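PDB 4FYE: SidF, inhibitor of growth family, member 3 from Legionella pneumophila subsp. pneumophila, which removes phosphate from phosphoinositide lipids, probably acting as a 3-phosphatase on phosphatidylinositol trisphosphate. Local coordinates for residues I90-K95 with D171-N176; Q552-R557 with L612-T617. The protein carries 1 engineered substitution. One frame throughout, in Å; residues are numbered along the deposited sequence. Where two conformers were deposited one is given.

Contact 1 of 2, residues I90-K95 with D171-N176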
ATOM      1  N   ILE A  90     -31.982   6.423  -4.417  1.00 77.85           N
ATOM      2  CA  ILE A  90     -33.367   6.909  -4.616  1.00 87.92           C
ATOM      3  C   ILE A  90     -33.484   8.437  -4.632  1.00 89.39           C
ATOM      4  O   ILE A  90     -34.418   8.970  -5.221  1.00 94.57           O
ATOM      5  CB  ILE A  90     -34.464   6.215  -3.741  1.00 92.71           C
ATOM      6  CG1 ILE A  90     -34.387   6.594  -2.270  1.00 95.55           C
ATOM      7  CG2 ILE A  90     -34.400   4.685  -3.868  1.00 91.82           C
ATOM      8  CD1 ILE A  90     -34.606   5.375  -1.366  1.00 90.54           C
ATOM      9  N   ASP A  91     -32.524   9.132  -4.015  1.00 93.18           N
ATOM     10  CA  ASP A  91     -32.482  10.611  -4.040  1.00 92.13           C
ATOM     11  C   ASP A  91     -32.041  11.139  -5.396  1.00 91.15           C
ATOM     12  O   ASP A  91     -32.598  12.111  -5.895  1.00 98.08           O
ATOM     13  CB  ASP A  91     -31.582  11.202  -2.941  1.00 92.05           C
ATOM     14  CG  ASP A  91     -32.310  11.403  -1.595  1.00 94.07           C
ATOM     15  OD1 ASP A  91     -33.436  10.874  -1.388  1.00 94.71           O
ATOM     16  OD2 ASP A  91     -31.728  12.086  -0.720  1.00 91.62           O
ATOM     17  N   LYS A  92     -31.069  10.493  -6.016  1.00 86.41           N
ATOM     18  CA  LYS A  92     -30.625  10.998  -7.292  1.00 89.78           C
ATOM     19  C   LYS A  92     -31.375  10.381  -8.475  1.00 90.25           C
ATOM     20  O   LYS A  92     -31.060  10.704  -9.617  1.00 98.42           O
ATOM     21  CB  LYS A  92     -29.093  10.915  -7.433  1.00 87.25           C
ATOM     22  CG  LYS A  92     -28.565   9.603  -7.989  1.00 89.62           C
ATOM     23  CD  LYS A  92     -27.061   9.662  -8.190  1.00 88.05           C
ATOM     24  CE  LYS A  92     -26.356   9.995  -6.887  1.00 86.93           C
ATOM     25  NZ  LYS A  92     -24.944   9.542  -6.988  1.00 88.00           N
ATOM     26  N   ASP A  93     -32.388   9.547  -8.218  1.00 91.53           N
ATOM     27  CA  ASP A  93     -33.087   8.834  -9.311  1.00 90.42           C
ATOM     28  C   ASP A  93     -34.234   9.634  -9.942  1.00 93.98           C
ATOM     29  O   ASP A  93     -34.648  10.656  -9.390  1.00 93.80           O
ATOM     30  CB  ASP A  93     -33.440   7.358  -8.970  1.00 90.66           C
ATOM     31  CG  ASP A  93     -34.795   7.175  -8.248  1.00 97.59           C
ATOM     32  OD1 ASP A  93     -35.700   8.039  -8.329  1.00101.01           O
ATOM     33  OD2 ASP A  93     -34.962   6.108  -7.610  1.00 95.42           O
ATOM     34  N   LYS A  94     -34.741   9.166 -11.083  1.00 92.09           N
ATOM     35  CA  LYS A  94     -35.807   9.880 -11.786  1.00 97.12           C
ATOM     36  C   LYS A  94     -37.234   9.481 -11.411  1.00 97.93           C
ATOM     37  O   LYS A  94     -38.169  10.249 -11.691  1.00100.24           O
ATOM     38  CB  LYS A  94     -35.597   9.870 -13.300  1.00 97.74           C
ATOM     39  CG  LYS A  94     -35.369  11.270 -13.836  1.00104.52           C
ATOM     40  CD  LYS A  94     -33.894  11.662 -13.952  1.00101.59           C
ATOM     41  CE  LYS A  94     -33.861  13.105 -14.450  1.00106.03           C
ATOM     42  NZ  LYS A  94     -32.731  13.384 -15.383  1.00110.33           N
ATOM     43  N   LYS A  95     -37.387   8.325 -10.761  1.00 93.09           N
ATOM     44  CA  LYS A  95     -38.688   7.874 -10.273  1.00 98.32           C
ATOM     45  C   LYS A  95     -39.134   8.653  -8.989  1.00 97.30           C
ATOM     46  O   LYS A  95     -38.354   9.392  -8.403  1.00 92.18           O
ATOM     47  CB  LYS A  95     -38.737   6.322 -10.132  1.00102.16           C
ATOM     48  CG  LYS A  95     -38.038   5.513 -11.253  1.00101.04           C
ATOM     49  CD  LYS A  95     -38.358   3.996 -11.290  1.00104.91           C
ATOM     50  CE  LYS A  95     -37.739   3.127 -10.170  1.00105.47           C
ATOM     51  NZ  LYS A  95     -36.250   2.857 -10.140  1.00 96.17           N
ATOM     52  N   ASP A 171     -24.168  -1.423  -4.614  1.00 64.06           N
ATOM     53  CA  ASP A 171     -22.764  -1.684  -4.363  1.00 64.76           C
ATOM     54  C   ASP A 171     -21.899  -0.558  -4.911  1.00 62.68           C
ATOM     55  O   ASP A 171     -21.191   0.143  -4.158  1.00 59.19           O
ATOM     56  CB  ASP A 171     -22.452  -3.026  -5.032  1.00 78.53           C
ATOM     57  CG  ASP A 171     -20.993  -3.412  -4.939  1.00 93.36           C
ATOM     58  OD1 ASP A 171     -20.443  -3.499  -3.803  1.00 83.34           O
ATOM     59  OD2 ASP A 171     -20.407  -3.639  -6.028  1.00106.74           O
ATOM     60  N   LYS A 172     -22.013  -0.338  -6.223  1.00 68.20           N
ATOM     61  CA  LYS A 172     -21.355   0.782  -6.890  1.00 67.74           C
ATOM     62  C   LYS A 172     -21.600   2.085  -6.164  1.00 65.24           C
ATOM     63  O   LYS A 172     -20.680   2.842  -5.946  1.00 69.20           O
ATOM     64  CB  LYS A 172     -21.859   0.896  -8.318  1.00 83.75           C
ATOM     65  CG  LYS A 172     -20.832   1.370  -9.336  1.00 94.73           C
ATOM     66  CD  LYS A 172     -21.161   0.804 -10.723  1.00104.83           C
ATOM     67  CE  LYS A 172     -20.738  -0.663 -10.849  1.00108.79           C
ATOM     68  NZ  LYS A 172     -21.635  -1.459 -11.738  1.00108.21           N
ATOM     69  N   GLU A 173     -22.832   2.377  -5.776  1.00 63.93           N
ATOM     70  CA  GLU A 173     -23.034   3.638  -5.038  1.00 63.75           C
ATOM     71  C   GLU A 173     -22.396   3.665  -3.629  1.00 60.91           C
ATOM     72  O   GLU A 173     -21.993   4.703  -3.139  1.00 60.61           O
ATOM     73  CB  GLU A 173     -24.512   3.961  -4.931  1.00 61.20           C
ATOM     74  CG  GLU A 173     -24.794   5.328  -4.347  1.00 65.67           C
ATOM     75  CD  GLU A 173     -24.373   6.472  -5.274  1.00 79.18           C
ATOM     76  OE1 GLU A 173     -23.800   6.224  -6.374  1.00 81.59           O
ATOM     77  OE2 GLU A 173     -24.626   7.643  -4.905  1.00 80.00           O
ATOM     78  N   GLY A 174     -22.352   2.525  -2.954  1.00 59.58           N
ATOM     79  CA  GLY A 174     -21.784   2.511  -1.625  1.00 60.09           C
ATOM     80  C   GLY A 174     -20.311   2.885  -1.773  1.00 65.68           C
ATOM     81  O   GLY A 174     -19.797   3.721  -1.012  1.00 57.48           O
ATOM     82  N   HIS A 175     -19.648   2.258  -2.760  1.00 67.50           N
ATOM     83  CA  HIS A 175     -18.268   2.574  -3.049  0.50 67.41           C
ATOM     84  C   HIS A 175     -18.101   4.038  -3.372  1.00 69.36           C
ATOM     85  O   HIS A 175     -17.171   4.667  -2.849  1.00 70.77           O
ATOM     86  CB  HIS A 175     -17.690   1.631  -4.110  0.50 66.18           C
ATOM     87  CG  HIS A 175     -17.391   0.228  -3.583  0.50 64.47           C
ATOM     88  ND1 HIS A 175     -16.348  -0.034  -2.763  0.50 62.15           N
ATOM     89  CD2 HIS A 175     -18.046  -0.995  -3.783  0.50 63.38           C
ATOM     90  CE1 HIS A 175     -16.328  -1.354  -2.458  0.50 60.92           C
ATOM     91  NE2 HIS A 175     -17.365  -1.940  -3.080  0.50 62.46           N
ATOM     92  N   ASN A 176     -19.014   4.620  -4.159  1.00 66.23           N
ATOM     93  CA  ASN A 176     -18.818   6.021  -4.528  1.00 69.11           C
ATOM     94  C   ASN A 176     -18.908   6.968  -3.381  1.00 71.16           C
ATOM     95  O   ASN A 176     -18.229   7.999  -3.366  1.00 82.01           O
ATOM     96  CB  ASN A 176     -19.776   6.511  -5.614  1.00 79.07           C
ATOM     97  CG  ASN A 176     -19.568   5.823  -6.955  1.00 91.03           C
ATOM     98  OD1 ASN A 176     -20.394   5.996  -7.861  1.00 97.10           O
ATOM     99  ND2 ASN A 176     -18.491   5.015  -7.091  1.00 87.76           N
TER
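Lys92 and Glu173 meet in an interhelical salt bridge that ties the C-terminal end of helix 71-92 to helix 167-180. Within these two segments the whole contact rests on this pair, whose side chains approach from opposite directions. The helices stand well apart here, their nearest CA atoms, those of the same two residues, 10.8 Å apart. Lys92 NZ stands 2.8 Å from Glu173 OE2 and donates a hydrogen bond to it. The ammonium comes in on the syn side of the carboxylate, tilted 24° out of its plane. The bridge is one-sided, since Lys92 NZ lies 3.6 Å from Glu173 OE1, well beyond its distance to the other oxygen.

Long, flexible side chains suit this separation. Glu173 sends CG anti to the backbone N (chi1 -172°) and then bends at chi2, which carries its carboxylate out from the helix. Lys92 runs extended through CD before bending at chi3 (57°), a turn that brings the ammonium onto the oxygen.

The acid is buried and the lysine exposed, so the acid reaches its counter-charge at the protein surface. Glu173 OE2 has a second polar partner in Ser88 OG. Ser88 lies one helical turn before Lys92, so a single oxygen is held by two residues of helix 71-92, one neutral and one charged. Both interactions would be expected to stabilise the ionised carboxylate.

Further out, the last turn of this helix and the chain just after it form salt bridges with helix 98-119: Asp91 with Lys102, and Asp93 with Lys98 and Arg101. On the acid's side, helical bonds hold the backbone around Glu173: His175 N bonds to Asp171 O, and Asn176 N lies 3.0 Å from Lys172 O.

Contact 2 of 2, residues Q552-R557 with L612-T617; sequences QIDALR and LYYENT
Asp554 and Tyr613 form the polar link between helix 522-583, here within a predicted coiled coil, and the C-terminal end of the next helix, 590-614. The Tyr613 hydroxyl donates to Asp554 OD1, with OH and OD1 3.2 Å apart. It meets the syn side of the carboxylate, 24° out of its plane. Tyr613 can span the distance because its CG lies anti to the backbone N (chi1 172°), sending the ring toward the other helix.

Edge contacts come next. Asp554 OD2 lies in the plane of the Tyr613 ring, 3.6 Å from its CE2, and also near the plane of the Tyr614 ring, 3.8 Å from that residue's CE1. Ring edges carry slight positive charge, so two tyrosine C-H borders suit a carboxylate oxygen.

The remaining contacts are van der Waals. Tyr614 OH presses on the aliphatic root of Arg557, 3.2 Å from its CB. Tyr613 CD2 lies over one face of the Tyr614 ring and the Arg557 backbone C over the opposite one, both offset toward the rim. On helix 438-458, Ala442 touches Tyr613 and Val445 touches Tyr614.

Beyond the tyrosines a Schellman motif ends the helix. Asn616, a residue that tolerates positive phi (56°), makes the turn; its N bonds to Tyr613 O, and Thr617 N reaches back weakly to Leu612 O.

Both rings thus offer C-H edges to the acid, but across these segments only Tyr613 bonds to it, so one hydroxyl orients the carboxylate. Arg557 contributes carbon here and sends its charge to helix 438-458, in a salt bridge with Asp450 and a hydrogen bond with Asn446.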
ATOM      1  N   GLN A 552      21.819 -13.050 -17.731  1.00 82.72           N
ATOM      2  CA  GLN A 552      23.224 -13.441 -17.627  1.00 89.27           C
ATOM      3  C   GLN A 552      23.856 -12.919 -16.329  1.00 87.41           C
ATOM      4  O   GLN A 552      24.709 -13.584 -15.721  1.00 86.36           O
ATOM      5  CB  GLN A 552      24.025 -12.961 -18.841  1.00 92.58           C
ATOM      6  CG  GLN A 552      23.691 -13.656 -20.156  1.00 92.43           C
ATOM      7  CD  GLN A 552      24.345 -12.926 -21.320  1.00 96.36           C
ATOM      8  OE1 GLN A 552      25.578 -12.933 -21.468  1.00 92.80           O
ATOM      9  NE2 GLN A 552      23.522 -12.257 -22.131  1.00 96.26           N
ATOM     10  N   ILE A 553      23.433 -11.735 -15.897  1.00 83.31           N
ATOM     11  CA  ILE A 553      23.951 -11.207 -14.633  1.00 82.91           C
ATOM     12  C   ILE A 553      23.507 -12.069 -13.437  1.00 83.17           C
ATOM     13  O   ILE A 553      24.302 -12.409 -12.548  1.00 86.55           O
ATOM     14  CB  ILE A 553      23.582  -9.729 -14.466  1.00 82.24           C
ATOM     15  CG1 ILE A 553      24.354  -8.932 -15.521  1.00 80.84           C
ATOM     16  CG2 ILE A 553      23.833  -9.258 -13.031  1.00 79.76           C
ATOM     17  CD1 ILE A 553      24.079  -7.445 -15.587  1.00 77.51           C
ATOM     18  N   ASP A 554      22.238 -12.444 -13.460  1.00 79.91           N
ATOM     19  CA  ASP A 554      21.639 -13.320 -12.468  1.00 80.68           C
ATOM     20  C   ASP A 554      22.461 -14.590 -12.215  1.00 83.68           C
ATOM     21  O   ASP A 554      22.858 -14.870 -11.077  1.00 80.30           O
ATOM     22  CB  ASP A 554      20.249 -13.710 -12.974  1.00 81.91           C
ATOM     23  CG  ASP A 554      19.256 -13.865 -11.865  1.00 80.60           C
ATOM     24  OD1 ASP A 554      18.477 -14.830 -11.940  1.00 83.96           O
ATOM     25  OD2 ASP A 554      19.258 -13.025 -10.929  1.00 81.06           O
ATOM     26  N   ALA A 555      22.718 -15.335 -13.295  1.00 85.29           N
ATOM     27  CA  ALA A 555      23.565 -16.540 -13.281  1.00 90.43           C
ATOM     28  C   ALA A 555      24.834 -16.377 -12.455  1.00 91.61           C
ATOM     29  O   ALA A 555      25.145 -17.211 -11.595  1.00 90.75           O
ATOM     30  CB  ALA A 555      23.941 -16.929 -14.707  1.00 88.71           C
ATOM     31  N   LEU A 556      25.548 -15.290 -12.731  1.00 90.37           N
ATOM     32  CA  LEU A 556      26.798 -15.002 -12.055  1.00 92.15           C
ATOM     33  C   LEU A 556      26.597 -14.546 -10.617  1.00 90.65           C
ATOM     34  O   LEU A 556      27.381 -14.886  -9.733  1.00 93.64           O
ATOM     35  CB  LEU A 556      27.592 -13.961 -12.833  1.00 90.82           C
ATOM     36  CG  LEU A 556      28.208 -14.499 -14.137  1.00 99.21           C
ATOM     37  CD1 LEU A 556      28.649 -13.307 -14.964  1.00 95.90           C
ATOM     38  CD2 LEU A 556      29.361 -15.490 -13.930  1.00 93.79           C
ATOM     39  N   ARG A 557      25.541 -13.798 -10.353  1.00 86.17           N
ATOM     40  CA  ARG A 557      25.287 -13.460  -8.959  1.00 84.68           C
ATOM     41  C   ARG A 557      24.979 -14.740  -8.190  1.00 83.34           C
ATOM     42  O   ARG A 557      25.462 -14.956  -7.068  1.00 84.03           O
ATOM     43  CB  ARG A 557      24.216 -12.378  -8.826  1.00 82.04           C
ATOM     44  CG  ARG A 557      24.833 -10.969  -8.685  1.00 87.84           C
ATOM     45  CD  ARG A 557      24.190  -9.882  -9.554  1.00 86.46           C
ATOM     46  NE  ARG A 557      24.755  -8.575  -9.224  1.00 88.10           N
ATOM     47  CZ  ARG A 557      24.448  -7.411  -9.795  1.00 85.01           C
ATOM     48  NH1 ARG A 557      23.559  -7.325 -10.765  1.00 86.77           N
ATOM     49  NH2 ARG A 557      25.049  -6.310  -9.386  1.00 87.25           N
ATOM     50  N   LEU A 612      16.677 -16.044  -0.050  1.00 61.96           N
ATOM     51  CA  LEU A 612      15.333 -16.520  -0.372  1.00 57.30           C
ATOM     52  C   LEU A 612      15.166 -16.604  -1.887  1.00 60.77           C
ATOM     53  O   LEU A 612      14.399 -17.432  -2.414  1.00 62.16           O
ATOM     54  CB  LEU A 612      14.294 -15.579   0.215  1.00 54.46           C
ATOM     55  CG  LEU A 612      13.574 -15.793   1.580  1.00 60.12           C
ATOM     56  CD1 LEU A 612      13.724 -17.171   2.267  1.00 55.54           C
ATOM     57  CD2 LEU A 612      13.893 -14.679   2.547  1.00 52.91           C
ATOM     58  N   TYR A 613      15.887 -15.738  -2.591  1.00 59.29           N
ATOM     59  CA  TYR A 613      15.681 -15.603  -4.022  1.00 59.15           C
ATOM     60  C   TYR A 613      16.572 -16.625  -4.733  1.00 62.98           C
ATOM     61  O   TYR A 613      16.074 -17.471  -5.484  1.00 64.88           O
ATOM     62  CB  TYR A 613      15.921 -14.142  -4.521  1.00 56.87           C
ATOM     63  CG  TYR A 613      15.893 -14.034  -6.036  1.00 57.14           C
ATOM     64  CD1 TYR A 613      14.709 -14.257  -6.761  1.00 54.02           C
ATOM     65  CD2 TYR A 613      17.083 -13.809  -6.750  1.00 61.83           C
ATOM     66  CE1 TYR A 613      14.707 -14.224  -8.141  1.00 56.33           C
ATOM     67  CE2 TYR A 613      17.109 -13.769  -8.140  1.00 59.33           C
ATOM     68  CZ  TYR A 613      15.924 -13.965  -8.832  1.00 62.16           C
ATOM     69  OH  TYR A 613      15.992 -13.909 -10.214  1.00 63.34           O
ATOM     70  N   TYR A 614      17.869 -16.580  -4.456  1.00 61.16           N
ATOM     71  CA  TYR A 614      18.794 -17.453  -5.155  1.00 66.25           C
ATOM     72  C   TYR A 614      18.598 -18.940  -4.831  1.00 68.26           C
ATOM     73  O   TYR A 614      18.657 -19.756  -5.748  1.00 71.53           O
ATOM     74  CB  TYR A 614      20.247 -16.986  -4.994  1.00 64.83           C
ATOM     75  CG  TYR A 614      20.525 -15.653  -5.667  1.00 62.38           C
ATOM     76  CD1 TYR A 614      20.392 -15.520  -7.047  1.00 65.48           C
ATOM     77  CD2 TYR A 614      20.965 -14.541  -4.945  1.00 61.33           C
ATOM     78  CE1 TYR A 614      20.656 -14.319  -7.682  1.00 64.65           C
ATOM     79  CE2 TYR A 614      21.240 -13.324  -5.582  1.00 63.36           C
ATOM     80  CZ  TYR A 614      21.080 -13.221  -6.955  1.00 64.16           C
ATOM     81  OH  TYR A 614      21.291 -12.040  -7.658  1.00 65.82           O
ATOM     82  N   GLU A 615      18.333 -19.274  -3.563  1.00 68.55           N
ATOM     83  CA  GLU A 615      17.965 -20.659  -3.107  1.00 67.63           C
ATOM     84  C   GLU A 615      16.517 -21.044  -3.458  1.00 64.89           C
ATOM     85  O   GLU A 615      16.086 -22.174  -3.260  1.00 60.20           O
ATOM     86  CB  GLU A 615      18.165 -20.808  -1.595  1.00 69.22           C
ATOM     87  CG  GLU A 615      19.614 -20.607  -1.181  1.00 73.87           C
ATOM     88  CD  GLU A 615      19.913 -20.951   0.274  1.00 81.67           C
ATOM     89  OE1 GLU A 615      19.022 -21.484   0.984  1.00 83.66           O
ATOM     90  OE2 GLU A 615      21.074 -20.703   0.711  1.00 86.82           O
ATOM     91  N   ASN A 616      15.770 -20.077  -3.989  1.00 63.33           N
ATOM     92  CA  ASN A 616      14.435 -20.340  -4.464  1.00 60.38           C
ATOM     93  C   ASN A 616      13.594 -20.944  -3.347  1.00 60.18           C
ATOM     94  O   ASN A 616      12.791 -21.862  -3.549  1.00 62.55           O
ATOM     95  CB  ASN A 616      14.510 -21.226  -5.721  1.00 62.32           C
ATOM     96  CG  ASN A 616      13.170 -21.396  -6.424  1.00 63.67           C
ATOM     97  OD1 ASN A 616      12.942 -22.465  -6.988  1.00 66.04           O
ATOM     98  ND2 ASN A 616      12.261 -20.380  -6.369  1.00 54.77           N
ATOM     99  N   THR A 617      13.737 -20.374  -2.153  1.00 59.32           N
ATOM    100  CA  THR A 617      12.907 -20.775  -1.009  1.00 54.95           C
ATOM    101  C   THR A 617      11.745 -19.801  -0.661  1.00 53.28           C
ATOM    102  O   THR A 617      10.893 -20.095   0.201  1.00 53.95           O
ATOM    103  CB  THR A 617      13.775 -21.027   0.222  1.00 53.17           C
ATOM    104  OG1 THR A 617      14.568 -19.859   0.486  1.00 52.78           O
ATOM    105  CG2 THR A 617      14.678 -22.249  -0.015  1.00 51.63           C
TER

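In the fold
Following the chain from the N terminus, contact 1 comes first: helix 71-92 is rejoined by helix 167-180 after an excursion that contains helices 98-119 and 136-163 and no strand. The chain then builds most of the six-stranded mixed sheet and much of the four-stranded one before it reaches the long helix 522-583. Contact 2 closes a second helical loop, between that helix and 590-614. The two loops follow in series, so neither nests in nor crosses the other. The centres of contacts 1 and 2 are about 52 Å apart, on opposite sides of the chain's centre. The nearest atoms of contacts 1 and 2 are about 33 Å apart. Each therefore ties together helices in its own region.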